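Local coordinates for protein Myo-inositol dehydrogenase (Corynebacterium glutamicum, PDB 3EUW) that probably oxidises myo-inositol with NAD+ as cofactor, as an inositol 2-dehydrogenase of the Gfo/Idh/MocA oxidoreductase family, at residues 5-10 against 68-73; 31-36 against 52-57; 91-96 against 118-123; 192-197 against 318-323; 233-238 against 272-277. All coordinates share one frame; numbering follows the deposited sequence.

Interaction 1. Residues 5-10 against 68-73; sequences LRIALF and GIVIGS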
# COMPACT_ATOMS: atom_id res chain seq x y z
N LEU A 5 9.26 24.00 34.69
CA LEU A 5 8.55 23.23 35.71
C LEU A 5 9.38 22.06 36.26
O LEU A 5 10.04 21.35 35.51
CB LEU A 5 7.23 22.71 35.15
CG LEU A 5 6.20 23.78 34.75
CD1 LEU A 5 4.98 23.13 34.08
CD2 LEU A 5 5.78 24.56 36.00
N ARG A 6 9.33 21.88 37.58
CA ARG A 6 10.08 20.83 38.26
C ARG A 6 9.28 19.54 38.38
O ARG A 6 8.19 19.52 38.95
CB ARG A 6 10.47 21.30 39.66
CG ARG A 6 11.29 22.58 39.71
CD ARG A 6 12.68 22.32 39.24
NE ARG A 6 13.67 23.07 40.00
CZ ARG A 6 14.00 24.34 39.77
NH1 ARG A 6 13.42 25.02 38.79
NH2 ARG A 6 14.93 24.92 40.52
N ILE A 7 9.85 18.45 37.88
CA ILE A 7 9.17 17.16 37.91
C ILE A 7 9.85 16.07 38.73
O ILE A 7 11.06 15.89 38.66
CB ILE A 7 9.01 16.60 36.47
CG1 ILE A 7 8.37 17.65 35.56
CG2 ILE A 7 8.19 15.32 36.51
CD1 ILE A 7 6.99 18.08 35.99
N ALA A 8 9.05 15.34 39.50
CA ALA A 8 9.57 14.22 40.28
C ALA A 8 9.09 12.94 39.58
O ALA A 8 7.92 12.83 39.23
CB ALA A 8 9.03 14.28 41.70
N LEU A 9 10.00 11.99 39.38
CA LEU A 9 9.67 10.73 38.70
C LEU A 9 9.75 9.50 39.60
O LEU A 9 10.74 9.32 40.33
CB LEU A 9 10.60 10.53 37.50
CG LEU A 9 10.57 9.14 36.84
CD1 LEU A 9 9.22 8.94 36.15
CD2 LEU A 9 11.71 9.01 35.83
N PHE A 10 8.72 8.67 39.55
CA PHE A 10 8.68 7.44 40.33
C PHE A 10 8.85 6.23 39.41
O PHE A 10 8.06 6.03 38.48
CB PHE A 10 7.36 7.32 41.09
CG PHE A 10 7.32 8.13 42.35
CD1 PHE A 10 7.92 7.67 43.50
CD2 PHE A 10 6.71 9.39 42.36
CE1 PHE A 10 7.93 8.43 44.66
CE2 PHE A 10 6.72 10.17 43.52
CZ PHE A 10 7.33 9.69 44.67
N GLY A 68 5.20 18.82 39.53
CA GLY A 68 4.44 17.71 38.99
C GLY A 68 5.12 16.37 39.16
O GLY A 68 6.35 16.28 39.22
N ILE A 69 4.31 15.33 39.23
CA ILE A 69 4.82 13.98 39.40
C ILE A 69 4.39 13.02 38.29
O ILE A 69 3.29 13.11 37.78
CB ILE A 69 4.35 13.43 40.75
CG1 ILE A 69 5.19 14.08 41.85
CG2 ILE A 69 4.41 11.93 40.77
CD1 ILE A 69 4.75 13.71 43.24
N VAL A 70 5.30 12.12 37.93
CA VAL A 70 5.05 11.09 36.92
C VAL A 70 5.19 9.74 37.62
O VAL A 70 6.24 9.45 38.21
CB VAL A 70 6.05 11.17 35.76
CG1 VAL A 70 5.83 10.01 34.80
CG2 VAL A 70 5.89 12.48 35.03
N ILE A 71 4.14 8.93 37.57
CA ILE A 71 4.17 7.64 38.24
C ILE A 71 4.39 6.47 37.28
O ILE A 71 3.44 5.99 36.64
CB ILE A 71 2.87 7.42 39.04
CG1 ILE A 71 2.70 8.56 40.05
CG2 ILE A 71 2.91 6.08 39.76
CD1 ILE A 71 1.41 8.49 40.84
N GLY A 72 5.64 6.03 37.18
CA GLY A 72 5.98 4.93 36.31
C GLY A 72 6.44 3.70 37.08
O GLY A 72 7.15 2.86 36.55
N SER A 73 6.03 3.62 38.34
CA SER A 73 6.39 2.51 39.21
C SER A 73 5.28 1.45 39.13
O SER A 73 4.26 1.68 38.47
CB SER A 73 6.57 3.01 40.64
OG SER A 73 5.46 3.79 41.05

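Interaction 2. Residues 31-36 against 52-57; sequences LVVIAD and EAVASP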
# COMPACT_ATOMS: atom_id res chain seq x y z
N LEU A 31 13.68 17.46 35.21
CA LEU A 31 13.59 16.33 36.13
C LEU A 31 14.54 16.60 37.31
O LEU A 31 15.75 16.67 37.12
CB LEU A 31 13.99 15.04 35.42
CG LEU A 31 13.99 13.77 36.26
CD1 LEU A 31 12.60 13.53 36.82
CD2 LEU A 31 14.44 12.58 35.42
N VAL A 32 14.00 16.74 38.51
CA VAL A 32 14.84 17.04 39.66
C VAL A 32 15.03 15.90 40.64
O VAL A 32 15.89 15.98 41.51
CB VAL A 32 14.33 18.27 40.44
CG1 VAL A 32 14.32 19.47 39.53
CG2 VAL A 32 12.94 18.00 41.00
N VAL A 33 14.24 14.84 40.52
CA VAL A 33 14.40 13.72 41.42
C VAL A 33 13.74 12.45 40.91
O VAL A 33 12.63 12.49 40.38
CB VAL A 33 13.86 14.05 42.84
CG1 VAL A 33 12.35 14.22 42.80
CG2 VAL A 33 14.24 12.95 43.82
N ILE A 34 14.46 11.34 41.05
CA ILE A 34 14.00 10.02 40.63
C ILE A 34 13.99 9.10 41.85
O ILE A 34 14.98 9.00 42.56
CB ILE A 34 14.93 9.41 39.57
CG1 ILE A 34 15.01 10.33 38.34
CG2 ILE A 34 14.43 8.03 39.16
CD1 ILE A 34 15.84 9.78 37.22
N ALA A 35 12.86 8.43 42.08
CA ALA A 35 12.73 7.53 43.21
C ALA A 35 12.47 6.09 42.75
O ALA A 35 11.67 5.84 41.84
CB ALA A 35 11.60 7.99 44.12
N ASP A 36 13.16 5.15 43.38
CA ASP A 36 13.02 3.73 43.08
C ASP A 36 13.72 2.95 44.17
O ASP A 36 14.91 3.15 44.42
CB ASP A 36 13.65 3.40 41.73
CG ASP A 36 13.19 2.07 41.18
OD1 ASP A 36 13.30 1.05 41.89
OD2 ASP A 36 12.70 2.05 40.03
N GLU A 52 18.78 14.19 41.25
CA GLU A 52 19.05 13.42 42.45
C GLU A 52 18.36 12.07 42.37
O GLU A 52 17.46 11.87 41.56
CB GLU A 52 18.54 14.16 43.70
CG GLU A 52 19.40 15.33 44.15
CD GLU A 52 18.89 15.95 45.45
OE1 GLU A 52 18.79 15.22 46.46
OE2 GLU A 52 18.58 17.17 45.45
N ALA A 53 18.79 11.14 43.22
CA ALA A 53 18.20 9.81 43.25
C ALA A 53 17.95 9.41 44.69
O ALA A 53 18.85 9.49 45.52
CB ALA A 53 19.14 8.81 42.58
N VAL A 54 16.72 9.01 44.98
CA VAL A 54 16.35 8.58 46.32
C VAL A 54 15.62 7.25 46.19
O VAL A 54 15.17 6.89 45.10
CB VAL A 54 15.42 9.60 47.01
CG1 VAL A 54 16.09 10.96 47.06
CG2 VAL A 54 14.08 9.67 46.28
N ALA A 55 15.49 6.53 47.29
CA ALA A 55 14.84 5.23 47.25
C ALA A 55 13.41 5.24 47.75
O ALA A 55 12.64 4.32 47.46
CB ALA A 55 15.67 4.22 48.03
N SER A 56 13.04 6.27 48.50
CA SER A 56 11.71 6.35 49.08
C SER A 56 10.87 7.56 48.67
O SER A 56 11.40 8.63 48.38
CB SER A 56 11.81 6.34 50.60
OG SER A 56 10.60 6.78 51.20
N PRO A 57 9.54 7.39 48.64
CA PRO A 57 8.68 8.52 48.27
C PRO A 57 8.75 9.62 49.34
O PRO A 57 8.56 10.81 49.04
CB PRO A 57 7.29 7.88 48.14
CG PRO A 57 7.39 6.63 48.95
CD PRO A 57 8.78 6.13 48.67

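Interaction 3. Residues 91-96 against 118-123; sequences PALCEK and KVMLGF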
# COMPACT_ATOMS: atom_id res chain seq x y z
N PRO A 91 0.06 17.95 41.04
CA PRO A 91 -0.54 17.21 39.93
C PRO A 91 0.23 15.91 39.69
O PRO A 91 1.44 15.84 39.96
CB PRO A 91 -0.42 18.17 38.75
CG PRO A 91 -0.41 19.52 39.40
CD PRO A 91 0.48 19.29 40.59
N ALA A 92 -0.45 14.88 39.20
CA ALA A 92 0.21 13.61 38.96
C ALA A 92 -0.25 12.91 37.69
O ALA A 92 -1.44 12.71 37.47
CB ALA A 92 0.01 12.69 40.14
N LEU A 93 0.72 12.55 36.85
CA LEU A 93 0.47 11.82 35.61
C LEU A 93 0.78 10.38 36.00
O LEU A 93 1.93 10.05 36.30
CB LEU A 93 1.41 12.30 34.50
CG LEU A 93 1.53 11.35 33.29
CD1 LEU A 93 0.16 11.12 32.65
CD2 LEU A 93 2.52 11.93 32.29
N CYS A 94 -0.24 9.53 35.99
CA CYS A 94 -0.07 8.15 36.40
C CYS A 94 -0.30 7.11 35.31
O CYS A 94 -1.30 7.16 34.59
CB CYS A 94 -1.00 7.86 37.59
SG CYS A 94 -0.78 6.25 38.35
N GLU A 95 0.63 6.16 35.20
CA GLU A 95 0.48 5.09 34.22
C GLU A 95 -0.72 4.29 34.66
O GLU A 95 -0.98 4.15 35.85
CB GLU A 95 1.69 4.15 34.23
CG GLU A 95 2.91 4.67 33.51
CD GLU A 95 2.65 4.89 32.04
OE1 GLU A 95 2.09 3.97 31.41
OE2 GLU A 95 3.03 5.96 31.52
N LYS A 96 -1.46 3.76 33.70
CA LYS A 96 -2.64 2.96 34.00
C LYS A 96 -2.21 1.68 34.74
O LYS A 96 -1.09 1.21 34.58
CB LYS A 96 -3.38 2.64 32.69
CG LYS A 96 -3.63 1.17 32.38
CD LYS A 96 -2.40 0.41 31.92
CE LYS A 96 -2.80 -1.01 31.54
NZ LYS A 96 -1.69 -1.99 31.57
N LYS A 118 -6.55 16.70 39.80
CA LYS A 118 -5.12 16.92 39.57
C LYS A 118 -4.46 15.65 39.04
O LYS A 118 -3.24 15.57 38.92
CB LYS A 118 -4.44 17.38 40.85
CG LYS A 118 -4.73 18.84 41.20
CD LYS A 118 -4.02 19.28 42.48
CE LYS A 118 -4.25 20.76 42.78
NZ LYS A 118 -3.61 21.65 41.75
N VAL A 119 -5.28 14.65 38.72
CA VAL A 119 -4.75 13.41 38.20
C VAL A 119 -4.96 13.26 36.70
O VAL A 119 -6.07 13.47 36.20
CB VAL A 119 -5.39 12.19 38.90
CG1 VAL A 119 -4.72 10.90 38.43
CG2 VAL A 119 -5.25 12.31 40.40
N MSE A 120 -3.89 12.95 35.99
CA MSE A 120 -3.98 12.70 34.57
C MSE A 120 -3.65 11.23 34.37
O MSE A 120 -2.64 10.75 34.89
CB MSE A 120 -2.98 13.54 33.79
CG MSE A 120 -3.06 13.22 32.32
SE MSE A 120 -1.97 14.43 31.30
CE MSE A 120 -2.37 13.80 29.46
N LEU A 121 -4.48 10.50 33.64
CA LEU A 121 -4.21 9.08 33.42
C LEU A 121 -3.39 8.91 32.16
O LEU A 121 -3.68 9.54 31.13
CB LEU A 121 -5.50 8.27 33.35
CG LEU A 121 -5.45 7.35 34.58
CD1 LEU A 121 -6.10 8.06 35.77
CD2 LEU A 121 -6.14 6.05 34.30
N GLY A 122 -2.37 8.07 32.24
CA GLY A 122 -1.47 7.87 31.12
C GLY A 122 -1.89 6.96 29.99
O GLY A 122 -1.13 6.05 29.63
N PHE A 123 -3.08 7.17 29.42
CA PHE A 123 -3.51 6.36 28.29
C PHE A 123 -2.87 7.02 27.08
O PHE A 123 -3.50 7.78 26.34
CB PHE A 123 -5.03 6.37 28.16
CG PHE A 123 -5.72 5.55 29.21
CD1 PHE A 123 -5.49 4.18 29.32
CD2 PHE A 123 -6.60 6.14 30.11
CE1 PHE A 123 -6.13 3.41 30.31
CE2 PHE A 123 -7.25 5.39 31.09
CZ PHE A 123 -7.01 4.03 31.19
O HOH W 1 -0.55 3.93 31.10

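Interaction 4. Residues 192-197 against 318-323; sequences VTATGA and NACLES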
# COMPACT_ATOMS: atom_id res chain seq x y z
N VAL A 192 -21.76 -4.38 27.39
CA VAL A 192 -20.48 -5.00 27.17
C VAL A 192 -20.58 -6.50 26.92
O VAL A 192 -21.21 -7.23 27.69
CB VAL A 192 -19.56 -4.77 28.38
CG1 VAL A 192 -18.26 -5.55 28.21
CG2 VAL A 192 -19.26 -3.28 28.51
N THR A 193 -19.97 -6.95 25.83
CA THR A 193 -19.97 -8.37 25.48
C THR A 193 -18.52 -8.80 25.24
O THR A 193 -17.79 -8.11 24.53
CB THR A 193 -20.80 -8.63 24.23
OG1 THR A 193 -22.09 -8.02 24.39
CG2 THR A 193 -21.01 -10.12 24.01
N ALA A 194 -18.11 -9.91 25.82
CA ALA A 194 -16.74 -10.37 25.64
C ALA A 194 -16.64 -11.88 25.55
O ALA A 194 -17.39 -12.60 26.21
CB ALA A 194 -15.85 -9.86 26.79
N THR A 195 -15.69 -12.34 24.74
CA THR A 195 -15.46 -13.76 24.53
C THR A 195 -13.96 -14.04 24.70
O THR A 195 -13.13 -13.41 24.05
CB THR A 195 -15.89 -14.16 23.12
OG1 THR A 195 -17.24 -13.74 22.90
CG2 THR A 195 -15.80 -15.66 22.94
N GLY A 196 -13.62 -14.99 25.56
CA GLY A 196 -12.22 -15.32 25.76
C GLY A 196 -11.92 -16.74 25.35
O GLY A 196 -12.80 -17.60 25.39
N ALA A 197 -10.68 -16.99 24.94
CA ALA A 197 -10.26 -18.32 24.52
C ALA A 197 -8.81 -18.60 24.93
O ALA A 197 -8.11 -17.71 25.42
CB ALA A 197 -10.43 -18.47 23.01
N ASN A 318 -13.74 -4.89 33.88
CA ASN A 318 -14.39 -5.84 34.79
C ASN A 318 -15.66 -6.38 34.14
O ASN A 318 -15.97 -7.56 34.26
CB ASN A 318 -14.72 -5.19 36.14
CG ASN A 318 -13.47 -4.93 36.98
OD1 ASN A 318 -12.46 -5.59 36.79
ND2 ASN A 318 -13.56 -4.00 37.92
N ALA A 319 -16.37 -5.52 33.42
CA ALA A 319 -17.59 -5.95 32.75
C ALA A 319 -17.23 -6.99 31.69
O ALA A 319 -17.96 -7.96 31.50
CB ALA A 319 -18.32 -4.78 32.12
N CYS A 320 -16.09 -6.78 31.02
CA CYS A 320 -15.62 -7.71 29.98
C CYS A 320 -15.37 -9.09 30.57
O CYS A 320 -15.88 -10.08 30.05
CB CYS A 320 -14.32 -7.23 29.33
SG CYS A 320 -14.48 -5.88 28.14
N LEU A 321 -14.59 -9.14 31.64
CA LEU A 321 -14.26 -10.39 32.31
C LEU A 321 -15.53 -11.12 32.73
O LEU A 321 -15.66 -12.33 32.52
CB LEU A 321 -13.40 -10.14 33.55
CG LEU A 321 -12.99 -11.38 34.37
CD1 LEU A 321 -12.19 -12.33 33.50
CD2 LEU A 321 -12.17 -10.97 35.58
N GLU A 322 -16.47 -10.39 33.31
CA GLU A 322 -17.72 -10.99 33.76
C GLU A 322 -18.52 -11.56 32.58
O GLU A 322 -19.10 -12.64 32.68
CB GLU A 322 -18.55 -9.96 34.51
CG GLU A 322 -19.19 -10.49 35.77
CD GLU A 322 -20.62 -10.90 35.55
OE1 GLU A 322 -21.35 -10.12 34.91
OE2 GLU A 322 -21.01 -11.99 36.01
N SER A 323 -18.57 -10.81 31.48
CA SER A 323 -19.28 -11.26 30.29
C SER A 323 -18.61 -12.53 29.75
O SER A 323 -19.28 -13.51 29.43
CB SER A 323 -19.27 -10.18 29.20
OG SER A 323 -19.87 -10.65 28.01
O HOH W 2 -20.02 -13.41 26.78

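Interaction 5. Residues 233-238 against 272-277; sequences CSYGYD and DPIFNF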
# COMPACT_ATOMS: atom_id res chain seq x y z
N CYS A 233 2.17 -12.23 18.42
CA CYS A 233 2.07 -11.74 17.06
C CYS A 233 3.44 -11.84 16.42
O CYS A 233 4.37 -11.14 16.82
CB CYS A 233 1.60 -10.28 17.07
SG CYS A 233 1.37 -9.53 15.45
N SER A 234 3.56 -12.69 15.41
CA SER A 234 4.83 -12.95 14.76
C SER A 234 5.50 -11.78 14.04
O SER A 234 6.72 -11.73 13.96
CB SER A 234 4.69 -14.13 13.80
OG SER A 234 3.78 -13.86 12.76
N TYR A 235 4.71 -10.83 13.55
CA TYR A 235 5.28 -9.71 12.81
C TYR A 235 5.48 -8.41 13.58
O TYR A 235 5.85 -7.40 12.98
CB TYR A 235 4.43 -9.46 11.56
CG TYR A 235 2.95 -9.36 11.85
CD1 TYR A 235 2.37 -8.15 12.28
CD2 TYR A 235 2.12 -10.47 11.70
CE1 TYR A 235 1.00 -8.06 12.57
CE2 TYR A 235 0.75 -10.40 11.98
CZ TYR A 235 0.20 -9.19 12.41
OH TYR A 235 -1.14 -9.14 12.70
N GLY A 236 5.25 -8.43 14.89
CA GLY A 236 5.44 -7.23 15.67
C GLY A 236 4.29 -6.87 16.59
O GLY A 236 3.48 -7.72 16.94
N TYR A 237 4.21 -5.59 16.95
CA TYR A 237 3.19 -5.06 17.84
C TYR A 237 2.02 -4.48 17.02
O TYR A 237 2.01 -3.31 16.66
CB TYR A 237 3.83 -3.98 18.72
CG TYR A 237 2.98 -3.41 19.83
CD1 TYR A 237 2.05 -4.20 20.51
CD2 TYR A 237 3.17 -2.10 20.27
CE1 TYR A 237 1.34 -3.70 21.60
CE2 TYR A 237 2.47 -1.59 21.36
CZ TYR A 237 1.55 -2.40 22.02
OH TYR A 237 0.87 -1.90 23.10
N ASP A 238 1.04 -5.34 16.74
CA ASP A 238 -0.12 -4.99 15.92
C ASP A 238 -1.05 -4.00 16.61
O ASP A 238 -1.68 -4.33 17.61
CB ASP A 238 -0.88 -6.27 15.55
CG ASP A 238 -1.78 -6.11 14.34
OD1 ASP A 238 -1.94 -4.97 13.86
OD2 ASP A 238 -2.34 -7.13 13.89
N ASP A 272 9.24 -4.07 6.15
CA ASP A 272 9.83 -4.53 7.41
C ASP A 272 8.75 -5.02 8.36
O ASP A 272 7.58 -4.66 8.24
CB ASP A 272 10.57 -3.42 8.17
CG ASP A 272 11.51 -2.59 7.31
OD1 ASP A 272 12.21 -3.15 6.44
OD2 ASP A 272 11.56 -1.37 7.55
N PRO A 273 9.15 -5.87 9.33
CA PRO A 273 8.17 -6.34 10.30
C PRO A 273 7.85 -5.01 11.00
O PRO A 273 8.68 -4.10 11.00
CB PRO A 273 8.99 -7.27 11.19
CG PRO A 273 10.00 -7.84 10.24
CD PRO A 273 10.41 -6.62 9.44
N ILE A 274 6.68 -4.88 11.60
CA ILE A 274 6.35 -3.61 12.24
C ILE A 274 7.04 -3.50 13.60
O ILE A 274 7.60 -4.47 14.09
CB ILE A 274 4.84 -3.48 12.41
CG1 ILE A 274 4.32 -4.53 13.39
CG2 ILE A 274 4.19 -3.65 11.04
CD1 ILE A 274 2.81 -4.41 13.69
N PHE A 275 7.03 -2.31 14.20
CA PHE A 275 7.67 -2.13 15.50
C PHE A 275 7.25 -3.22 16.48
O PHE A 275 6.07 -3.58 16.58
CB PHE A 275 7.38 -0.75 16.07
CG PHE A 275 8.25 0.33 15.52
CD1 PHE A 275 9.63 0.16 15.48
CD2 PHE A 275 7.70 1.51 15.04
CE1 PHE A 275 10.45 1.16 14.97
CE2 PHE A 275 8.51 2.52 14.53
CZ PHE A 275 9.89 2.34 14.49
N ASN A 276 8.23 -3.74 17.21
CA ASN A 276 8.02 -4.81 18.16
C ASN A 276 7.81 -4.36 19.60
O ASN A 276 7.21 -5.08 20.39
CB ASN A 276 9.21 -5.77 18.13
CG ASN A 276 8.95 -7.04 18.90
OD1 ASN A 276 8.32 -7.97 18.39
ND2 ASN A 276 9.42 -7.09 20.14
N PHE A 277 8.31 -3.18 19.94
CA PHE A 277 8.21 -2.67 21.30
C PHE A 277 7.31 -1.44 21.41
O PHE A 277 7.37 -0.53 20.57
CB PHE A 277 9.61 -2.37 21.83
CG PHE A 277 10.53 -3.55 21.80
CD1 PHE A 277 10.31 -4.65 22.63
CD2 PHE A 277 11.61 -3.58 20.92
CE1 PHE A 277 11.17 -5.77 22.59
CE2 PHE A 277 12.47 -4.69 20.87
CZ PHE A 277 12.25 -5.78 21.71
O HOH W 3 3.98 -1.47 16.28

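Interaction 1. Residues 5-10 against 68-73
Phe10 has its CG beside the backbone N (chi1 -80°), and from there its ring meets Ile69 across the strand pair. Ile69 CG2 approaches the ring edge, in plane, 3.8 Å from Phe10 CD2. Ala8 lies on the same face, with its CB against Ile69 CG1. On the other face Leu9 CG stands anti to its backbone N (chi1 169°). From it the CD1 branch comes within 3.8 Å of Val70 CG1. The other branch of Val70 is also used: CG2 meets Ile7 CG2 at 3.9 Å. Gly68 has no side chain, and Ile7 CD1 lies 4.0 Å from Gly68 CA. Between the two faces runs a parallel backbone ladder. Ala8 N donates to Gly68 O at 2.9 Å, Val70 N to Ala8 O, and Phe10 N to Val70 O at 2.9 Å. Gly72 N, already past the strand, still reaches Phe10 O at 2.7 Å. Beyond it, Ser73 OG bonds Thr77 OG1. Phe10 packs on Leu81 and Val60. Strands 5-10 and 68-71 are central neighbours in a 3-2-1-4-5-6 parallel sheet. This is the topological switch point of a Rossmann fold, where the dinucleotide probably binds beyond the strand ends.

Interaction 2. Residues 31-36 against 52-57
The flat groups meeting between Ile34 and Glu52 are backbone amides; no aromatic ring takes part. The Glu52 carbonyl receives Ile34 N at 3.1 Å, with the donor tilted 29° from the carbonyl plane. The Val54 carbonyl receives Asp36 N at 3.2 Å. Between these two, Val54 N donates to Ile34 O at 3.0 Å. A fourth bond, Glu52 N to Val32 O, is weak at 3.4 Å. CA-H groups add to the ladder, the shortest being Ala35 CA to Val54 O at 3.2 Å.

Side-chain contacts are few. Val54 puts CG2 between its backbone N and carbonyl carbon (CG1 is at chi1 -57°), and CG2 touches Ala35 CB at 3.7 Å. The same methyl lies 4.1 Å from Val33 CG2, the valines crossing at a slant. Ile34 and Ala53 lie on the opposite face. The polar ends turn elsewhere: Glu52 forms a salt bridge with Arg63, Asp36 bonds the backbone N of Ala12 and Phe38, and Ser56 caps the next helix through Asp58 N. An acid at this strand end is consistent with the site for the NAD adenosine ribose in Rossmann dehydrogenases.

Helix 39-47 connects the strands in a beta-alpha-beta unit and packs on Ile34 and Ala53, while helix 57-60 packs on Ala35 and Val54. Strand 52-54 is one edge of the parallel sheet within this chain, and strand 5-10 flanks 29-35 on its other side.

Interaction 3. Residues 91-96 against 118-123
Leu93 and Met120, a selenomethionine, lie side by side and point the same way. Leu93 CG stands anti to its backbone N (chi1 163°). The CD1 branch of Leu93 meets Met120 CG at 3.9 Å. The backbones pair as parallel strands. Ala92 N donates to Lys118 O, Met120 N to Ala92 O at 2.9 Å, and Cys94 N to Met120 O at 2.9 Å. Gly122 N lies closer to Cys94 O, at 2.7 Å. Gly122 centres an inverse gamma turn.

Past the strands a water bridges the two segments, donating to Gly122 O at 2.6 Å and Glu95 OE1 at 2.7 Å and accepting from Lys96 N at 2.8 Å. Beside it Lys96 crosses Phe123 at about a right angle, its CB 3.7 Å from Phe123 CE1. Further out, His19 bonds Glu95 OE2, and Lys96 NZ is hydrogen-bonded to the carbonyl O of Asp173. Glu95 and Lys96 fit the family's Glu-Lys-Pro motif, which in relatives lies near cofactor and substrate.

Helix 102-112 links the two strands in a beta-alpha-beta unit. Helix 78-87 packs on Cys94 and Val119. Helix 283-299 covers Leu93 and Met120 on the other face, and helix 169-185 meets Lys96 and Phe123.

Interaction 4. Residues 192-197 against 318-323
Ser323 reaches from the helix to the backbone of Ala194 on the strand. Its CB sits 3.6 Å from Ala194 N. The torsion then sets OG anti to the backbone N of Ser323 (chi1 175°). At that tip OG accepts the N-H of Ala194 at 2.9 Å, with an angle of 151° at the hydrogen. OG also passes 3.4 Å from Thr193 CA. It has a further hydrogen bond outside the contact, to the carbonyl of Arg328. The hydroxyl thus ties the strand both to the helix and to the chain that follows the helix. A water bridges the two backbones: it donates to Ala194 O and to Ser323 O, at 2.8 Å each.

The rest is close packing. Ala194 CB rests against the helix backbone, 3.3 Å from Cys320 O, and also meets Cys320 CB. Val192 touches with both branches and with CB. Its CG1 lies 3.8 Å from Cys320 SG, while its CB and CG2 face Ala319 CB. These side chains are small, and the axes of 192-197 and 318-323 come within 6.5 Å.

Helix 307-326 crosses one face of the mixed sheet of the C-terminal domain. Strand 189-197 lies there between strands 212-219 and 330-331. Phe171 of helix 169-185 packs on Ala194 and Cys320. Thr193 points away from the helix, and it packs on Thr193 of a second subunit. The strand therefore lies between its own helix and a subunit interface.

Interaction 5. Residues 233-238 against 272-277
Tyr237 N donates to Phe275 O at 2.8 Å, which joins two loops that have no regular structure. A water donates to this same carbonyl and to Tyr237 O at 2.7 Å, bridging the two backbones. A second direct bond runs from Ile274 N to Tyr235 O at 3.0 Å. Within the first loop Tyr235 OH donates to Asp238 OD2 at 2.6 Å, meeting the carboxylate from above its plane. Arg154 and Arg240 form salt bridges with that aspartate.

Ile274 packs against both tyrosine residues. Its CG1 lies between the backbone N and the carbonyl carbon (chi1 66°), 3.7 Å from Gly236 CA. Its CD1 reaches further, to 3.3 Å from Tyr237 O, and meets the edge of the Tyr235 ring at CD1, 4.0 Å away. Cys233 SG sits over one face of that ring, offset toward the rim. Gly236 closes the type I turn from Cys233. At its backbone angles a CB would be jammed against the preceding carbonyl O and against Ile274 CG1, so there is no room for a side chain. Pro273 CB touches Tyr235 O.

Asn264 of a third subunit and Met249 of a second pack on Tyr235. The chemistry is mixed: backbone bonds and one water align the loops, while an isoleucine packs against the turn. The two arginines probably stabilise the charge of Asp238, and Arg154 also bonds the Tyr235 hydroxyl.

How the interactions relate
Interactions 1, 2 and 3 belong to one parallel sheet. Interactions 1 and 2 are joined by probable backbone hydrogen bonds between strands 5-10 and 29-35, and interactions 1 and 3 by probable backbone hydrogen bonds between 68-71 and 92-94. Interactions 1 and 3 are buried. Interaction 2, at an outermost strand, is partly exposed and has few side-chain contacts beside its backbone ladder. Interactions 4 and 5 lie in the other half of the chain, and both touch the second subunit. Interaction 4 is buried and sets a helix on a sheet with one serine bond. Interaction 5 joins loops and is partly buried. Waters bridge interactions 3, 4 and 5.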